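Local coordinates for protein leucine aminopeptidase 2 (Saccharomyces cerevisiae, PDB 2XQ0) that acts as a zinc aminopeptidase that preferentially cleaves di- and tripeptides, with low epoxide hydrolase activity in vitro, at residues Tyr271-Met276 with His619-Ala624. Numbering follows the deposited sequence.
Sequences YPYGGM and HPICKA. With BES (2-(3-amino-2-hydroxy-4-phenyl-butyrylamino)-4-methyl-pentanoic acid), chain B.
Pro272 lays the CG corner of its pyrrolidine ring over one face of the His619 imidazole, a CH-pi contact with CG 4.1 Å from the ring centroid and 27° off the normal. A rigid, nonpolar pyrrolidine suits an aromatic face, and the rotation of this imidazole is fixed by a capping bond: at the N-cap of helix 620-629, His619 ND1 accepts a nearly straight hydrogen bond from Ile621 N, close to the ring plane (3.2 Å, 171°). With CG anti to the backbone N (chi1 -168°), the ring sits where ND1 can reach that amide. The contact thus joins the C-terminal helical region to the substrate-binding segment that corresponds to the GXMEN motif of M1 aminopeptidases. Beyond Pro272, the flat Tyr273 ring is long enough to meet both helix and inhibitor: its OH comes 4.3 Å from CG2 of the branched, nonpolar Ile621, while the bestatin phenyl brings its C12 edge over one face, C12 lying 3.4 Å from Tyr273 CE1. With Tyr273 cut back to an alanine, that phenyl is likely to lose its aromatic neighbour and a gap to open beside Ile621. The lack of a side chain at Gly274 probably helps the inhibitor's carboxylate approach the backbone, where Gly274 N donates to bestatin O4 (2.6 Å); a weak bond to the same oxygen comes from Gly275 N.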
ATOM      1  N   TYR A 271     -11.762  -3.571   4.509  1.00 31.47           N
ATOM      2  CA  TYR A 271     -10.664  -2.843   3.900  1.00 28.20           C
ATOM      3  C   TYR A 271      -9.543  -3.799   3.441  1.00 31.78           C
ATOM      4  O   TYR A 271      -9.051  -4.607   4.229  1.00 34.71           O
ATOM      5  CB  TYR A 271     -10.141  -1.772   4.857  1.00 27.90           C
ATOM      6  CG  TYR A 271      -9.182  -0.826   4.186  1.00 30.03           C
ATOM      7  CD1 TYR A 271      -9.635   0.108   3.267  1.00 28.89           C
ATOM      8  CD2 TYR A 271      -7.826  -0.863   4.474  1.00 32.22           C
ATOM      9  CE1 TYR A 271      -8.764   0.973   2.644  1.00 28.23           C
ATOM     10  CE2 TYR A 271      -6.945  -0.010   3.853  1.00 26.14           C
ATOM     11  CZ  TYR A 271      -7.420   0.904   2.939  1.00 29.75           C
ATOM     12  OH  TYR A 271      -6.543   1.753   2.330  1.00 31.42           O
ATOM     13  N   PRO A 272      -9.133  -3.703   2.165  1.00 34.16           N
ATOM     14  CA  PRO A 272      -8.276  -4.727   1.547  1.00 36.15           C
ATOM     15  C   PRO A 272      -6.762  -4.491   1.623  1.00 35.80           C
ATOM     16  O   PRO A 272      -6.003  -5.414   1.330  1.00 39.63           O
ATOM     17  CB  PRO A 272      -8.726  -4.698   0.082  1.00 38.72           C
ATOM     18  CG  PRO A 272      -9.103  -3.254  -0.139  1.00 39.78           C
ATOM     19  CD  PRO A 272      -9.605  -2.712   1.179  1.00 39.13           C
ATOM     20  N   TYR A 273      -6.323  -3.290   1.983  1.00 27.51           N
ATOM     21  CA  TYR A 273      -4.893  -3.030   2.093  1.00 24.64           C
ATOM     22  C   TYR A 273      -4.531  -2.837   3.547  1.00 21.83           C
ATOM     23  O   TYR A 273      -5.411  -2.823   4.405  1.00 30.34           O
ATOM     24  CB  TYR A 273      -4.493  -1.823   1.239  1.00 33.96           C
ATOM     25  CG  TYR A 273      -4.822  -2.032  -0.222  1.00 47.19           C
ATOM     26  CD1 TYR A 273      -3.913  -2.624  -1.080  1.00 56.14           C
ATOM     27  CD2 TYR A 273      -6.060  -1.669  -0.731  1.00 50.20           C
ATOM     28  CE1 TYR A 273      -4.220  -2.837  -2.411  1.00 64.29           C
ATOM     29  CE2 TYR A 273      -6.378  -1.877  -2.054  1.00 58.03           C
ATOM     30  CZ  TYR A 273      -5.457  -2.461  -2.893  1.00 66.91           C
ATOM     31  OH  TYR A 273      -5.776  -2.667  -4.219  1.00 68.11           O
ATOM     32  N   GLY A 274      -3.236  -2.728   3.826  1.00 25.70           N
ATOM     33  CA  GLY A 274      -2.770  -2.525   5.183  1.00 22.88           C
ATOM     34  C   GLY A 274      -2.975  -1.049   5.469  1.00 28.04           C
ATOM     35  O   GLY A 274      -3.349  -0.655   6.566  1.00 24.00           O
ATOM     36  N   GLY A 275      -2.765  -0.228   4.448  1.00 30.27           N
ATOM     37  CA  GLY A 275      -2.921   1.205   4.610  1.00 32.19           C
ATOM     38  C   GLY A 275      -2.853   1.918   3.288  1.00 28.20           C
ATOM     39  O   GLY A 275      -2.440   1.321   2.298  1.00 40.21           O
ATOM     40  N   MET A 276      -3.268   3.185   3.261  1.00 20.70           N
ATOM     41  CA  MET A 276      -3.172   3.996   2.045  1.00 20.08           C
ATOM     42  C   MET A 276      -2.845   5.382   2.534  1.00 27.65           C
ATOM     43  O   MET A 276      -3.543   5.914   3.404  1.00 17.96           O
ATOM     44  CB  MET A 276      -4.480   4.018   1.264  1.00 17.97           C
ATOM     45  CG  MET A 276      -4.465   4.950   0.055  1.00 26.85           C
ATOM     46  SD  MET A 276      -3.159   4.572  -1.159  1.00 36.79           S
ATOM     47  CE  MET A 276      -2.848   6.194  -1.859  1.00 38.23           C
ATOM     48  N   HIS A 619     -14.094  -6.502  -0.211  1.00 55.11           N
ATOM     49  CA  HIS A 619     -13.939  -5.416  -1.187  1.00 46.80           C
ATOM     50  C   HIS A 619     -13.991  -6.018  -2.578  1.00 53.20           C
ATOM     51  O   HIS A 619     -13.564  -7.161  -2.770  1.00 61.81           O
ATOM     52  CB  HIS A 619     -12.604  -4.670  -0.996  1.00 45.30           C
ATOM     53  CG  HIS A 619     -12.514  -3.376  -1.759  1.00 44.18           C
ATOM     54  ND1 HIS A 619     -12.221  -3.321  -3.104  1.00 44.71           N
ATOM     55  CD2 HIS A 619     -12.692  -2.095  -1.362  1.00 41.41           C
ATOM     56  CE1 HIS A 619     -12.224  -2.062  -3.506  1.00 42.43           C
ATOM     57  NE2 HIS A 619     -12.509  -1.296  -2.468  1.00 34.08           N
ATOM     58  N   PRO A 620     -14.518  -5.263  -3.556  1.00 55.96           N
ATOM     59  CA  PRO A 620     -14.579  -5.754  -4.939  1.00 64.50           C
ATOM     60  C   PRO A 620     -13.277  -6.392  -5.431  1.00 65.36           C
ATOM     61  O   PRO A 620     -13.322  -7.435  -6.094  1.00 64.58           O
ATOM     62  CB  PRO A 620     -14.853  -4.484  -5.738  1.00 59.09           C
ATOM     63  CG  PRO A 620     -15.648  -3.650  -4.822  1.00 58.24           C
ATOM     64  CD  PRO A 620     -15.125  -3.925  -3.427  1.00 50.03           C
ATOM     65  N   ILE A 621     -12.143  -5.767  -5.115  1.00 65.23           N
ATOM     66  CA  ILE A 621     -10.837  -6.258  -5.542  1.00 61.13           C
ATOM     67  C   ILE A 621     -10.538  -7.612  -4.932  1.00 58.34           C
ATOM     68  O   ILE A 621     -10.218  -8.570  -5.634  1.00 59.56           O
ATOM     69  CB  ILE A 621      -9.710  -5.306  -5.111  1.00 60.68           C
ATOM     70  CG1 ILE A 621     -10.083  -3.847  -5.395  1.00 59.05           C
ATOM     71  CG2 ILE A 621      -8.424  -5.692  -5.814  1.00 70.73           C
ATOM     72  CD1 ILE A 621      -9.990  -3.447  -6.841  1.00 54.35           C
ATOM     73  N   CYS A 622     -10.633  -7.677  -3.611  1.00 54.98           N
ATOM     74  CA  CYS A 622     -10.418  -8.926  -2.894  1.00 56.42           C
ATOM     75  C   CYS A 622     -11.391 -10.032  -3.337  1.00 64.75           C
ATOM     76  O   CYS A 622     -10.998 -11.195  -3.428  1.00 69.49           O
ATOM     77  CB  CYS A 622     -10.498  -8.688  -1.390  1.00 46.09           C
ATOM     78  SG  CYS A 622     -10.334 -10.171  -0.409  1.00 56.22           S
ATOM     79  N   LYS A 623     -12.646  -9.681  -3.625  1.00 62.70           N
ATOM     80  CA  LYS A 623     -13.594 -10.680  -4.127  1.00 62.48           C
ATOM     81  C   LYS A 623     -13.154 -11.197  -5.499  1.00 67.48           C
ATOM     82  O   LYS A 623     -13.237 -12.401  -5.779  1.00 67.47           O
ATOM     83  CB  LYS A 623     -15.027 -10.129  -4.197  1.00 58.20           C
ATOM     84  CG  LYS A 623     -16.079 -11.180  -4.562  1.00 60.99           C
ATOM     85  CD  LYS A 623     -17.483 -10.574  -4.670  1.00 68.85           C
ATOM     86  CE  LYS A 623     -18.475 -11.567  -5.284  1.00 73.17           C
ATOM     87  NZ  LYS A 623     -19.757 -10.920  -5.733  1.00 79.51           N
ATOM     88  N   ALA A 624     -12.680 -10.281  -6.343  1.00 68.22           N
ATOM     89  CA  ALA A 624     -12.238 -10.617  -7.693  1.00 68.41           C
ATOM     90  C   ALA A 624     -11.114 -11.641  -7.653  1.00 70.61           C
ATOM     91  O   ALA A 624     -11.156 -12.678  -8.319  1.00 71.55           O
ATOM     92  CB  ALA A 624     -11.779  -9.364  -8.421  1.00 66.46           C
TER
HETATM   93  N2  BES B 901      -0.741   2.714  -1.165  1.00 46.76           N
HETATM   94  C1  BES B 901       0.032   1.527  -0.861  1.00 45.88           C
HETATM   95  C6  BES B 901      -0.784   0.272  -1.178  1.00 46.67           C
HETATM   96  C7  BES B 901      -1.079   0.204  -2.660  1.00 48.03           C
HETATM   97  C8  BES B 901      -0.060   0.430  -3.577  1.00 45.10           C
HETATM   98  C12 BES B 901      -2.369  -0.065  -3.106  1.00 51.51           C
HETATM   99  C9  BES B 901      -0.327   0.375  -4.940  1.00 44.27           C
HETATM  100  C11 BES B 901      -2.637  -0.118  -4.471  1.00 49.59           C
HETATM  101  C10 BES B 901      -1.615   0.100  -5.390  1.00 44.60           C
HETATM  102  C2  BES B 901       0.468   1.513   0.609  1.00 44.93           C
HETATM  103  O2  BES B 901       1.225   2.660   1.022  1.00 32.40           O
HETATM  104  C3  BES B 901       1.285   0.281   0.811  1.00 47.59           C
HETATM  105  O3  BES B 901       2.425   0.178   0.351  1.00 38.26           O
HETATM  106  N1  BES B 901       0.599  -0.622   1.500  1.00 55.01           N
HETATM  107  C4  BES B 901       1.016  -1.948   1.908  1.00 58.17           C
HETATM  108  C13 BES B 901       1.484  -1.743   3.343  1.00 51.78           C
HETATM  109  C14 BES B 901       2.889  -2.278   3.590  1.00 54.64           C
HETATM  110  C15 BES B 901       3.499  -1.603   4.813  1.00 48.21           C
HETATM  111  C16 BES B 901       3.787  -2.113   2.366  1.00 59.03           C
HETATM  112  C5  BES B 901      -0.220  -2.800   1.914  1.00 58.04           C
HETATM  113  O1  BES B 901      -0.107  -4.035   1.748  1.00 58.99           O
HETATM  114  O4  BES B 901      -1.330  -2.234   2.081  1.00 49.54           O